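Local coordinates for SAM-dependent methyltransferase (Pyrococcus horikoshii, PDB 1WZN), which probably transfers a methyl group from S-adenosyl-L-methionine to a substrate not specified, and is held here with the product S-adenosyl-L-homocysteine bound, at residues 125-128 / 129-133. Numbering follows the deposited sequence.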
ATOM      1  N   ARG A 125     -20.033   5.020  31.114  1.00 21.70           N
ATOM      2  CA  ARG A 125     -21.102   4.466  31.945  1.00 23.03           C
ATOM      3  C   ARG A 125     -21.736   5.597  32.746  1.00 22.70           C
ATOM      4  O   ARG A 125     -22.956   5.635  32.924  1.00 22.38           O
ATOM      5  CB  ARG A 125     -20.570   3.411  32.919  1.00 26.01           C
ATOM      6  CG  ARG A 125     -20.095   2.116  32.279  1.00 31.70           C
ATOM      7  CD  ARG A 125     -19.900   1.044  33.343  1.00 36.33           C
ATOM      8  NE  ARG A 125     -19.538  -0.249  32.768  1.00 42.78           N
ATOM      9  CZ  ARG A 125     -19.631  -1.407  33.417  1.00 44.15           C
ATOM     10  NH1 ARG A 125     -20.080  -1.436  34.664  1.00 45.09           N
ATOM     11  NH2 ARG A 125     -19.273  -2.536  32.822  1.00 45.13           N
ATOM     12  N   LYS A 126     -20.903   6.513  33.227  1.00 21.90           N
ATOM     13  CA  LYS A 126     -21.391   7.645  34.008  1.00 24.41           C
ATOM     14  C   LYS A 126     -22.296   8.510  33.140  1.00 21.85           C
ATOM     15  O   LYS A 126     -23.332   8.994  33.594  1.00 19.41           O
ATOM     16  CB  LYS A 126     -20.224   8.486  34.527  1.00 24.65           C
ATOM     17  CG  LYS A 126     -20.665   9.687  35.359  1.00 30.94           C
ATOM     18  CD  LYS A 126     -19.480  10.457  35.929  1.00 36.18           C
ATOM     19  CE  LYS A 126     -19.948  11.563  36.865  1.00 39.73           C
ATOM     20  NZ  LYS A 126     -18.808  12.337  37.447  1.00 42.58           N
ATOM     21  N   LEU A 127     -21.886   8.711  31.892  1.00 19.85           N
ATOM     22  CA  LEU A 127     -22.667   9.507  30.949  1.00 18.49           C
ATOM     23  C   LEU A 127     -24.038   8.883  30.699  1.00 18.28           C
ATOM     24  O   LEU A 127     -25.061   9.559  30.792  1.00 18.38           O
ATOM     25  CB  LEU A 127     -21.925   9.634  29.610  1.00 18.61           C
ATOM     26  CG  LEU A 127     -22.695  10.335  28.479  1.00 18.51           C
ATOM     27  CD1 LEU A 127     -23.019  11.770  28.885  1.00 18.79           C
ATOM     28  CD2 LEU A 127     -21.862  10.318  27.201  1.00 20.25           C
ATOM     29  N   PHE A 128     -24.053   7.597  30.363  1.00 16.11           N
ATOM     30  CA  PHE A 128     -25.302   6.900  30.089  1.00 17.18           C
ATOM     31  C   PHE A 128     -26.223   6.945  31.303  1.00 19.65           C
ATOM     32  O   PHE A 128     -27.441   7.053  31.163  1.00 19.15           O
ATOM     33  CB  PHE A 128     -25.049   5.436  29.702  1.00 18.50           C
ATOM     34  CG  PHE A 128     -24.360   5.253  28.368  1.00 19.90           C
ATOM     35  CD1 PHE A 128     -24.364   6.259  27.410  1.00 19.22           C
ATOM     36  CD2 PHE A 128     -23.737   4.047  28.062  1.00 21.28           C
ATOM     37  CE1 PHE A 128     -23.759   6.067  26.165  1.00 21.28           C
ATOM     38  CE2 PHE A 128     -23.133   3.846  26.826  1.00 21.74           C
ATOM     39  CZ  PHE A 128     -23.143   4.857  25.875  1.00 19.90           C
ATOM     40  N   SER A 129     -25.638   6.846  32.491  1.00 20.04           N
ATOM     41  CA  SER A 129     -26.420   6.885  33.721  1.00 22.65           C
ATOM     42  C   SER A 129     -27.086   8.256  33.879  1.00 21.71           C
ATOM     43  O   SER A 129     -28.267   8.343  34.229  1.00 22.34           O
ATOM     44  CB  SER A 129     -25.524   6.606  34.928  1.00 24.35           C
ATOM     45  OG  SER A 129     -26.306   6.486  36.103  1.00 29.75           O
ATOM     46  N   LYS A 130     -26.328   9.320  33.625  1.00 19.38           N
ATOM     47  CA  LYS A 130     -26.856  10.679  33.733  1.00 21.10           C
ATOM     48  C   LYS A 130     -27.912  10.950  32.662  1.00 20.42           C
ATOM     49  O   LYS A 130     -28.882  11.674  32.906  1.00 19.91           O
ATOM     50  CB  LYS A 130     -25.731  11.713  33.610  1.00 21.89           C
ATOM     51  CG  LYS A 130     -24.608  11.561  34.623  1.00 29.11           C
ATOM     52  CD  LYS A 130     -25.083  11.854  36.032  1.00 31.85           C
ATOM     53  CE  LYS A 130     -24.053  12.662  36.807  1.00 34.99           C
ATOM     54  NZ  LYS A 130     -24.700  13.582  37.781  1.00 39.44           N
ATOM     55  N   VAL A 131     -27.719  10.378  31.477  1.00 16.10           N
ATOM     56  CA  VAL A 131     -28.664  10.551  30.379  1.00 18.73           C
ATOM     57  C   VAL A 131     -29.990   9.879  30.736  1.00 20.46           C
ATOM     58  O   VAL A 131     -31.064  10.454  30.539  1.00 17.92           O
ATOM     59  CB  VAL A 131     -28.114   9.946  29.054  1.00 17.30           C
ATOM     60  CG1 VAL A 131     -29.222   9.858  28.018  1.00 16.32           C
ATOM     61  CG2 VAL A 131     -26.972  10.820  28.524  1.00 17.73           C
ATOM     62  N   ALA A 132     -29.913   8.663  31.269  1.00 19.29           N
ATOM     63  CA  ALA A 132     -31.119   7.946  31.667  1.00 22.12           C
ATOM     64  C   ALA A 132     -31.890   8.774  32.703  1.00 21.80           C
ATOM     65  O   ALA A 132     -33.116   8.863  32.643  1.00 23.98           O
ATOM     66  CB  ALA A 132     -30.759   6.587  32.247  1.00 21.00           C
ATOM     67  N   GLU A 133     -31.170   9.386  33.639  1.00 20.74           N
ATOM     68  CA  GLU A 133     -31.810  10.196  34.674  1.00 22.24           C
ATOM     69  C   GLU A 133     -32.446  11.468  34.109  1.00 20.84           C
ATOM     70  O   GLU A 133     -33.385  12.008  34.691  1.00 18.83           O
ATOM     71  CB  GLU A 133     -30.803  10.566  35.768  1.00 24.96           C
ATOM     72  CG  GLU A 133     -30.181   9.366  36.466  1.00 29.15           C
ATOM     73  CD  GLU A 133     -29.361   9.745  37.686  1.00 32.19           C
ATOM     74  OE1 GLU A 133     -28.521  10.667  37.589  1.00 34.22           O
ATOM     75  OE2 GLU A 133     -29.554   9.110  38.746  1.00 35.78           O
TER
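F128 and S129 sit at the middle of the alpha helix 121-134 of a Rossmann-like class I methyltransferase, where each is tied to the neighbouring turn, and with K126 and K130 they illustrate how successive turns of an amphipathic helix are built against one another. The backbone ladder is regular i to i+4: the N of S129 bonds to the O of R125, the N of K130 to the O of K126 at 3.0 Å, and the N of A132 to the O of F128 with an N-H...O angle of 162°. F128 is buried, and its CB leaves the backbone away from the following turn. With CG beside the backbone N (chi1 -68°), the ring is set among V215, L218 and A219 of helix 212-219, with Y222 also in touch. S129 brings CB to 3.4 Å from R125 O, the same carbonyl that its N bonds to, and its side chain meets Y222 as well.

The two lysine chains leave the K126 carbonyl differently but draw together further out. K126 is fully extended, whereas K130 places CG anti to its own carbonyl carbon (chi1 -57°), bringing that methylene to 3.0 Å from K126 O, and then bends again at each later torsion. K126 CE lies 4.2 Å from K130 CE. K126 NZ and K130 NZ are 6.0 Å apart and not in contact; K130 NZ is hydrogen-bonded to the carbonyl of I100, which probably offsets part of its charge.

The apolar side of the helix faces the central sheet, where L127 packs on M111 and V131 on V109 of strand 106-111. Between these two, V131 N bonds to L127 O at 2.9 Å. V131 CG2 also touches that carbonyl, 3.2 Å from L127 O, and lies 4.1 Å from L127 CD1.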